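Local coordinates for nitrogenase molybdenum-iron protein alpha chain (Clostridium pasteurianum, PDB 4WES), which forms, with the beta chain, the molybdenum-iron component of nitrogenase, which reduces dinitrogen to ammonium at an iron-molybdenum-sulfur cluster, at residues Q205-N217 against L229-D243. Numbering follows the deposited sequence.
Sequences QKKYSINVLGEYN and LEKIGYHVNATLTGD
With its CG trans to the backbone N (chi1 174°), the His-235 ring reaches Ser-209, whose OG, beside its own N (chi1 -77°), accepts from ND1 at 3.0 Å. These residues pair in a beta-alpha-beta unit: parallel strands 209-215 and 235-239, linked by helix 221-232, with 235-239 at the sheet's edge within the chain. In the conformer given, the serine hydroxyl also donates to Lys-206 O, as a hydroxyl can. The aliphatic CD of Lys-206 lies over one face of the imidazole in a CH-pi contact, 3.8 Å from the ring centroid. Farther along the face of Ser-209, Asn-237 ND2 donates a hydrogen bond to Asn-211 OD1 at 2.9 Å, on a lone pair in the Asn-211 carbonyl plane; that amide can still donate through ND2 to Ala-252 O and Asn-258 OD1. On the other face, branched Ile-210 touches both Val-236 CG1 and Leu-229 CD1 with its CD1, an apolar cluster in which Ile-210 and Leu-229 also touch helix 289-303. A bulge after Leu-213 shifts the register, and the strand leads to Tyr-216, which touches the iron-molybdenum cluster and whose OH is hydrogen-bonded to Ser-265 OG. Gly-242 suits its place because a CB would run into Tyr-216 C and Asn-217 N; its N donates to Glu-215 O at 2.9 Å.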
ATOM      1  N   GLN A 205     -36.594 -36.949  12.931  1.00 20.16           N
ATOM      2  CA  GLN A 205     -35.505 -37.497  12.110  1.00 19.23           C
ATOM      3  C   GLN A 205     -35.941 -37.600  10.644  1.00 19.60           C
ATOM      4  O   GLN A 205     -37.028 -38.075  10.318  1.00 21.37           O
ATOM      5  CB  GLN A 205     -35.090 -38.862  12.611  1.00 19.43           C
ATOM      6  CG  GLN A 205     -33.881 -39.469  11.905  1.00 18.93           C
ATOM      7  CD  GLN A 205     -33.327 -40.652  12.655  1.00 19.61           C
ATOM      8  OE1 GLN A 205     -33.453 -40.747  13.900  1.00 21.75           O
ATOM      9  NE2 GLN A 205     -32.642 -41.536  11.929  1.00 18.80           N
ATOM     10  N   LYS A 206     -35.067 -37.154   9.754  1.00 19.12           N
ATOM     11  CA  LYS A 206     -35.276 -37.257   8.321  1.00 19.95           C
ATOM     12  C   LYS A 206     -34.666 -38.535   7.758  1.00 18.03           C
ATOM     13  O   LYS A 206     -33.836 -39.201   8.381  1.00 19.54           O
ATOM     14  CB  LYS A 206     -34.743 -35.995   7.583  1.00 19.94           C
ATOM     15  CG  LYS A 206     -35.498 -34.709   7.914  1.00 21.45           C
ATOM     16  CD  LYS A 206     -34.905 -33.469   7.267  1.00 24.23           C
ATOM     17  CE  LYS A 206     -35.822 -32.276   7.479  1.00 30.40           C
ATOM     18  NZ  LYS A 206     -35.278 -31.080   6.780  1.00 51.11           N
ATOM     19  N   LYS A 207     -35.066 -38.859   6.541  1.00 20.38           N
ATOM     20  CA  LYS A 207     -34.571 -40.062   5.875  1.00 19.25           C
ATOM     21  C   LYS A 207     -33.088 -39.916   5.512  1.00 17.93           C
ATOM     22  O   LYS A 207     -32.614 -38.821   5.230  1.00 17.90           O
ATOM     23  CB  LYS A 207     -35.367 -40.377   4.614  1.00 26.24           C
ATOM     24  CG  LYS A 207     -36.847 -40.611   4.855  1.00 39.62           C
ATOM     25  CD  LYS A 207     -37.518 -41.023   3.549  1.00 65.60           C
ATOM     26  CE  LYS A 207     -38.839 -40.297   3.325  1.00 95.87           C
ATOM     27  NZ  LYS A 207     -39.898 -40.677   4.300  1.00118.85           N
ATOM     28  N   TYR A 208     -32.393 -41.044   5.482  1.00 16.53           N
ATOM     29  CA  TYR A 208     -30.986 -41.101   5.113  1.00 15.83           C
ATOM     30  C   TYR A 208     -30.117 -40.122   5.883  1.00 13.38           C
ATOM     31  O   TYR A 208     -29.266 -39.434   5.314  1.00 13.99           O
ATOM     32  CB  TYR A 208     -30.817 -40.881   3.621  1.00 17.30           C
ATOM     33  CG  TYR A 208     -31.698 -41.790   2.784  1.00 21.66           C
ATOM     34  CD1 TYR A 208     -31.583 -43.171   2.851  1.00 27.53           C
ATOM     35  CD2 TYR A 208     -32.652 -41.259   1.956  1.00 26.95           C
ATOM     36  CE1 TYR A 208     -32.389 -43.998   2.088  1.00 42.83           C
ATOM     37  CE2 TYR A 208     -33.475 -42.067   1.209  1.00 37.20           C
ATOM     38  CZ  TYR A 208     -33.338 -43.432   1.283  1.00 37.72           C
ATOM     39  OH  TYR A 208     -34.157 -44.206   0.503  1.00 71.65           O
ATOM     40  N   SER A 209     -30.334 -40.063   7.186  1.00 12.92           N
ATOM     41  CA  SER A 209     -29.648 -39.100   8.038  0.50 11.60           C
ATOM     42  C   SER A 209     -28.318 -39.634   8.552  1.00 11.91           C
ATOM     43  O   SER A 209     -28.233 -40.733   9.100  1.00 12.87           O
ATOM     44  CB  SER A 209     -30.531 -38.686   9.216  0.50 12.28           C
ATOM     45  OG  SER A 209     -31.551 -37.762   8.847  0.50 12.59           O
ATOM     46  N   ILE A 210     -27.287 -38.822   8.348  1.00 11.40           N
ATOM     47  CA  ILE A 210     -25.942 -39.120   8.823  1.00 10.82           C
ATOM     48  C   ILE A 210     -25.440 -37.908   9.617  1.00 10.03           C
ATOM     49  O   ILE A 210     -25.878 -36.789   9.421  1.00 11.18           O
ATOM     50  CB  ILE A 210     -24.994 -39.427   7.642  1.00 11.62           C
ATOM     51  CG1 ILE A 210     -24.787 -38.223   6.741  1.00 12.62           C
ATOM     52  CG2 ILE A 210     -25.526 -40.619   6.883  1.00 13.02           C
ATOM     53  CD1 ILE A 210     -23.603 -37.348   7.176  1.00 16.12           C
ATOM     54  N   ASN A 211     -24.459 -38.161  10.486  1.00 10.12           N
ATOM     55  CA  ASN A 211     -23.665 -37.088  11.083  1.00 10.24           C
ATOM     56  C   ASN A 211     -22.217 -37.246  10.645  1.00  9.35           C
ATOM     57  O   ASN A 211     -21.751 -38.361  10.474  1.00 10.14           O
ATOM     58  CB  ASN A 211     -23.638 -37.149  12.592  1.00 10.72           C
ATOM     59  CG  ASN A 211     -24.992 -36.975  13.251  1.00 10.34           C
ATOM     60  OD1 ASN A 211     -25.850 -36.204  12.795  1.00 10.65           O
ATOM     61  ND2 ASN A 211     -25.198 -37.752  14.329  1.00 10.99           N
ATOM     62  N   VAL A 212     -21.515 -36.117  10.489  1.00  9.25           N
ATOM     63  CA  VAL A 212     -20.072 -36.145  10.365  1.00  9.01           C
ATOM     64  C   VAL A 212     -19.465 -35.736  11.694  1.00  8.91           C
ATOM     65  O   VAL A 212     -19.635 -34.608  12.147  1.00 10.12           O
ATOM     66  CB  VAL A 212     -19.537 -35.281   9.228  1.00 10.05           C
ATOM     67  CG1 VAL A 212     -18.027 -35.502   9.055  1.00 11.66           C
ATOM     68  CG2 VAL A 212     -20.260 -35.562   7.925  1.00 12.34           C
ATOM     69  N   LEU A 213     -18.834 -36.689  12.359  1.00  9.69           N
ATOM     70  CA  LEU A 213     -18.250 -36.474  13.677  1.00  9.54           C
ATOM     71  C   LEU A 213     -16.751 -36.160  13.573  1.00  9.03           C
ATOM     72  O   LEU A 213     -16.021 -36.843  12.835  1.00  9.63           O
ATOM     73  CB  LEU A 213     -18.415 -37.703  14.558  1.00  9.72           C
ATOM     74  CG  LEU A 213     -19.837 -38.177  14.896  1.00 11.17           C
ATOM     75  CD1 LEU A 213     -19.765 -39.288  15.925  1.00 11.74           C
ATOM     76  CD2 LEU A 213     -20.722 -37.036  15.350  1.00 11.95           C
ATOM     77  N   GLY A 214     -16.287 -35.198  14.367  1.00  8.46           N
ATOM     78  CA  GLY A 214     -14.866 -34.871  14.381  1.00  8.72           C
ATOM     79  C   GLY A 214     -14.438 -34.226  13.082  1.00  8.38           C
ATOM     80  O   GLY A 214     -13.431 -34.606  12.456  1.00  8.84           O
ATOM     81  N   GLU A 215     -15.198 -33.229  12.683  1.00  8.33           N
ATOM     82  CA  GLU A 215     -14.946 -32.456  11.485  1.00  7.97           C
ATOM     83  C   GLU A 215     -15.277 -31.007  11.803  1.00  7.89           C
ATOM     84  O   GLU A 215     -16.395 -30.716  12.261  1.00  8.48           O
ATOM     85  CB  GLU A 215     -15.783 -32.960  10.320  1.00  8.78           C
ATOM     86  CG  GLU A 215     -15.801 -32.032   9.141  1.00  9.48           C
ATOM     87  CD  GLU A 215     -14.433 -31.637   8.632  1.00  9.13           C
ATOM     88  OE1 GLU A 215     -14.255 -30.449   8.275  1.00  8.96           O
ATOM     89  OE2 GLU A 215     -13.541 -32.526   8.583  1.00 11.07           O
ATOM     90  N   TYR A 216     -14.311 -30.101  11.568  1.00  7.65           N
ATOM     91  CA  TYR A 216     -14.387 -28.757  12.132  1.00  7.38           C
ATOM     92  C   TYR A 216     -14.451 -27.657  11.085  1.00  7.11           C
ATOM     93  O   TYR A 216     -14.340 -26.490  11.386  1.00  8.02           O
ATOM     94  CB  TYR A 216     -13.282 -28.583  13.174  1.00  8.26           C
ATOM     95  CG  TYR A 216     -13.365 -29.676  14.207  1.00  7.69           C
ATOM     96  CD1 TYR A 216     -14.279 -29.599  15.244  1.00  7.94           C
ATOM     97  CD2 TYR A 216     -12.576 -30.799  14.121  1.00  7.70           C
ATOM     98  CE1 TYR A 216     -14.428 -30.612  16.152  1.00  7.99           C
ATOM     99  CE2 TYR A 216     -12.691 -31.828  15.047  1.00  8.39           C
ATOM    100  CZ  TYR A 216     -13.616 -31.738  16.067  1.00  8.08           C
ATOM    101  OH  TYR A 216     -13.759 -32.747  16.997  1.00  8.77           O
ATOM    102  N   ASN A 217     -14.677 -28.053   9.819  1.00  7.89           N
ATOM    103  CA  ASN A 217     -14.820 -27.101   8.718  1.00  7.98           C
ATOM    104  C   ASN A 217     -13.634 -26.165   8.561  1.00  7.69           C
ATOM    105  O   ASN A 217     -13.788 -24.993   8.213  1.00  7.76           O
ATOM    106  CB  ASN A 217     -16.120 -26.279   8.828  1.00  7.68           C
ATOM    107  CG  ASN A 217     -16.539 -25.691   7.494  1.00  7.61           C
ATOM    108  OD1 ASN A 217     -16.309 -26.294   6.442  1.00  8.73           O
ATOM    109  ND2 ASN A 217     -17.196 -24.543   7.517  1.00  8.32           N
ATOM    110  N   LEU A 229     -22.267 -35.114  -0.323  1.00 11.44           N
ATOM    111  CA  LEU A 229     -23.211 -35.987   0.379  1.00 11.01           C
ATOM    112  C   LEU A 229     -24.641 -35.619   0.018  1.00 11.53           C
ATOM    113  O   LEU A 229     -25.488 -36.511  -0.206  1.00 12.18           O
ATOM    114  CB  LEU A 229     -22.990 -35.887   1.892  1.00 11.08           C
ATOM    115  CG  LEU A 229     -21.674 -36.473   2.389  1.00 11.56           C
ATOM    116  CD1 LEU A 229     -21.438 -36.132   3.855  1.00 15.72           C
ATOM    117  CD2 LEU A 229     -21.617 -37.960   2.146  1.00 14.13           C
ATOM    118  N   GLU A 230     -24.936 -34.326  -0.022  1.00 11.77           N
ATOM    119  CA  GLU A 230     -26.287 -33.893  -0.351  1.00 12.94           C
ATOM    120  C   GLU A 230     -26.629 -34.193  -1.823  1.00 12.61           C
ATOM    121  O   GLU A 230     -27.801 -34.530  -2.121  1.00 14.31           O
ATOM    122  CB  GLU A 230     -26.445 -32.401  -0.008  1.00 13.57           C
ATOM    123  CG  GLU A 230     -26.450 -32.221   1.509  1.00 15.27           C
ATOM    124  CD  GLU A 230     -26.356 -30.791   2.027  1.00 18.17           C
ATOM    125  OE1 GLU A 230     -26.585 -30.625   3.257  1.00 22.02           O
ATOM    126  OE2 GLU A 230     -26.101 -29.820   1.268  1.00 23.75           O
ATOM    127  N   LYS A 231     -25.659 -34.114  -2.733  1.00 13.15           N
ATOM    128  CA  LYS A 231     -25.905 -34.501  -4.126  1.00 14.78           C
ATOM    129  C   LYS A 231     -26.316 -35.977  -4.247  1.00 13.68           C
ATOM    130  O   LYS A 231     -27.177 -36.319  -5.066  1.00 15.62           O
ATOM    131  CB  LYS A 231     -24.643 -34.302  -4.991  1.00 16.83           C
ATOM    132  CG  LYS A 231     -24.411 -32.946  -5.581  1.00 23.70           C
ATOM    133  CD  LYS A 231     -23.068 -32.914  -6.313  1.00 26.96           C
ATOM    134  CE  LYS A 231     -23.145 -33.637  -7.628  1.00 24.06           C
ATOM    135  NZ  LYS A 231     -22.007 -33.227  -8.495  1.00 22.26           N
ATOM    136  N   ILE A 232     -25.727 -36.831  -3.422  1.00 12.79           N
ATOM    137  CA  ILE A 232     -26.057 -38.245  -3.469  1.00 13.28           C
ATOM    138  C   ILE A 232     -27.455 -38.485  -2.876  1.00 14.60           C
ATOM    139  O   ILE A 232     -28.180 -39.419  -3.308  1.00 16.59           O
ATOM    140  CB  ILE A 232     -24.982 -39.054  -2.741  1.00 14.08           C
ATOM    141  CG1 ILE A 232     -23.674 -38.978  -3.538  1.00 14.59           C
ATOM    142  CG2 ILE A 232     -25.438 -40.481  -2.560  1.00 14.90           C
ATOM    143  CD1 ILE A 232     -22.456 -39.439  -2.775  1.00 15.44           C
ATOM    144  N   GLY A 233     -27.828 -37.664  -1.894  1.00 13.62           N
ATOM    145  CA  GLY A 233     -29.162 -37.768  -1.298  1.00 15.38           C
ATOM    146  C   GLY A 233     -29.192 -37.933   0.201  1.00 13.70           C
ATOM    147  O   GLY A 233     -30.285 -38.102   0.762  1.00 15.84           O
ATOM    148  N   TYR A 234     -28.056 -37.882   0.869  1.00 12.69           N
ATOM    149  CA  TYR A 234     -28.060 -37.944   2.324  1.00 12.27           C
ATOM    150  C   TYR A 234     -28.578 -36.659   2.934  1.00 12.55           C
ATOM    151  O   TYR A 234     -28.444 -35.565   2.349  1.00 14.05           O
ATOM    152  CB  TYR A 234     -26.645 -38.198   2.853  1.00 12.24           C
ATOM    153  CG  TYR A 234     -26.091 -39.551   2.440  1.00 11.91           C
ATOM    154  CD1 TYR A 234     -26.530 -40.730   3.056  1.00 13.45           C
ATOM    155  CD2 TYR A 234     -25.149 -39.661   1.426  1.00 12.21           C
ATOM    156  CE1 TYR A 234     -26.049 -41.970   2.684  1.00 13.03           C
ATOM    157  CE2 TYR A 234     -24.662 -40.892   1.041  1.00 12.01           C
ATOM    158  CZ  TYR A 234     -25.114 -42.049   1.656  1.00 12.80           C
ATOM    159  OH  TYR A 234     -24.634 -43.276   1.296  1.00 14.33           O
ATOM    160  N   HIS A 235     -29.116 -36.775   4.140  1.00 12.09           N
ATOM    161  CA  HIS A 235     -29.412 -35.645   4.959  1.00 12.14           C
ATOM    162  C   HIS A 235     -28.256 -35.530   5.953  1.00 11.61           C
ATOM    163  O   HIS A 235     -28.051 -36.440   6.756  1.00 12.08           O
ATOM    164  CB  HIS A 235     -30.725 -35.833   5.731  1.00 15.45           C
ATOM    165  CG  HIS A 235     -30.979 -34.723   6.688  1.00 17.30           C
ATOM    166  ND1 HIS A 235     -31.026 -34.900   8.059  1.00 22.73           N
ATOM    167  CD2 HIS A 235     -31.169 -33.406   6.470  1.00 20.31           C
ATOM    168  CE1 HIS A 235     -31.244 -33.737   8.642  1.00 22.15           C
ATOM    169  NE2 HIS A 235     -31.340 -32.815   7.701  1.00 30.27           N
ATOM    170  N   VAL A 236     -27.527 -34.410   5.920  1.00 10.57           N
ATOM    171  CA  VAL A 236     -26.444 -34.220   6.855  1.00 10.33           C
ATOM    172  C   VAL A 236     -27.030 -33.605   8.121  1.00 10.30           C
ATOM    173  O   VAL A 236     -27.181 -32.388   8.238  1.00 11.84           O
ATOM    174  CB  VAL A 236     -25.270 -33.403   6.287  1.00 10.93           C
ATOM    175  CG1 VAL A 236     -24.137 -33.352   7.290  1.00 11.36           C
ATOM    176  CG2 VAL A 236     -24.803 -33.987   4.969  1.00 12.61           C
ATOM    177  N   ASN A 237     -27.387 -34.483   9.051  1.00 10.28           N
ATOM    178  CA  ASN A 237     -28.110 -34.048  10.247  1.00 10.66           C
ATOM    179  C   ASN A 237     -27.302 -33.076  11.100  1.00  9.94           C
ATOM    180  O   ASN A 237     -27.812 -32.070  11.563  1.00 10.93           O
ATOM    181  CB  ASN A 237     -28.497 -35.303  11.040  1.00 10.73           C
ATOM    182  CG  ASN A 237     -29.216 -34.980  12.313  1.00 11.35           C
ATOM    183  OD1 ASN A 237     -30.318 -34.428  12.305  1.00 14.32           O
ATOM    184  ND2 ASN A 237     -28.572 -35.261  13.420  1.00 11.24           N
ATOM    185  N   ALA A 238     -26.029 -33.406  11.316  1.00 10.52           N
ATOM    186  CA  ALA A 238     -25.140 -32.558  12.085  1.00 10.26           C
ATOM    187  C   ALA A 238     -23.717 -32.877  11.715  1.00 10.39           C
ATOM    188  O   ALA A 238     -23.384 -34.021  11.425  1.00 10.57           O
ATOM    189  CB  ALA A 238     -25.316 -32.796  13.579  1.00 11.25           C
ATOM    190  N   THR A 239     -22.877 -31.855  11.779  1.00  9.19           N
ATOM    191  CA  THR A 239     -21.428 -32.012  11.779  1.00  9.66           C
ATOM    192  C   THR A 239     -20.956 -31.520  13.145  1.00  9.54           C
ATOM    193  O   THR A 239     -21.250 -30.393  13.582  1.00  9.75           O
ATOM    194  CB  THR A 239     -20.777 -31.253  10.636  1.00 10.11           C
ATOM    195  OG1 THR A 239     -21.230 -31.863   9.423  1.00 12.16           O
ATOM    196  CG2 THR A 239     -19.254 -31.329  10.680  1.00 11.31           C
ATOM    197  N   LEU A 240     -20.238 -32.389  13.860  1.00  9.16           N
ATOM    198  CA  LEU A 240     -19.667 -32.029  15.153  1.00  8.74           C
ATOM    199  C   LEU A 240     -18.207 -31.686  14.957  1.00  8.30           C
ATOM    200  O   LEU A 240     -17.381 -32.594  14.790  1.00  9.25           O
ATOM    201  CB  LEU A 240     -19.848 -33.151  16.180  1.00  9.86           C
ATOM    202  CG  LEU A 240     -21.153 -33.085  16.988  1.00 13.76           C
ATOM    203  CD1 LEU A 240     -22.385 -33.076  16.136  1.00 15.02           C
ATOM    204  CD2 LEU A 240     -21.198 -34.164  18.039  1.00 13.96           C
ATOM    205  N   THR A 241     -17.845 -30.392  14.931  1.00  8.19           N
ATOM    206  CA  THR A 241     -18.661 -29.222  15.222  1.00  8.18           C
ATOM    207  C   THR A 241     -18.537 -28.106  14.159  1.00  7.95           C
ATOM    208  O   THR A 241     -18.984 -26.997  14.387  1.00  8.35           O
ATOM    209  CB  THR A 241     -18.323 -28.640  16.606  1.00  9.53           C
ATOM    210  OG1 THR A 241     -16.913 -28.397  16.639  1.00  8.80           O
ATOM    211  CG2 THR A 241     -18.716 -29.574  17.724  1.00  9.48           C
ATOM    212  N   GLY A 242     -17.939 -28.425  12.991  1.00  8.01           N
ATOM    213  CA  GLY A 242     -17.717 -27.398  11.990  1.00  8.53           C
ATOM    214  C   GLY A 242     -19.010 -26.783  11.454  1.00  8.31           C
ATOM    215  O   GLY A 242     -19.927 -27.495  11.030  1.00  9.11           O
ATOM    216  N   ASP A 243     -19.062 -25.448  11.528  1.00  8.16           N
ATOM    217  CA  ASP A 243     -20.226 -24.668  11.160  1.00  8.06           C
ATOM    218  C   ASP A 243     -21.493 -25.073  11.912  1.00  8.32           C
ATOM    219  O   ASP A 243     -22.591 -24.779  11.429  1.00  9.19           O
ATOM    220  CB  ASP A 243     -20.466 -24.690   9.633  1.00  9.03           C
ATOM    221  CG  ASP A 243     -21.437 -23.613   9.176  1.00  8.86           C
ATOM    222  OD1 ASP A 243     -21.413 -22.488   9.711  1.00  9.15           O
ATOM    223  OD2 ASP A 243     -22.277 -23.908   8.272  1.00 10.51           O
TER
HETATM  224  O   HOH W   1     -32.554 -36.136  10.896  1.00 17.40           O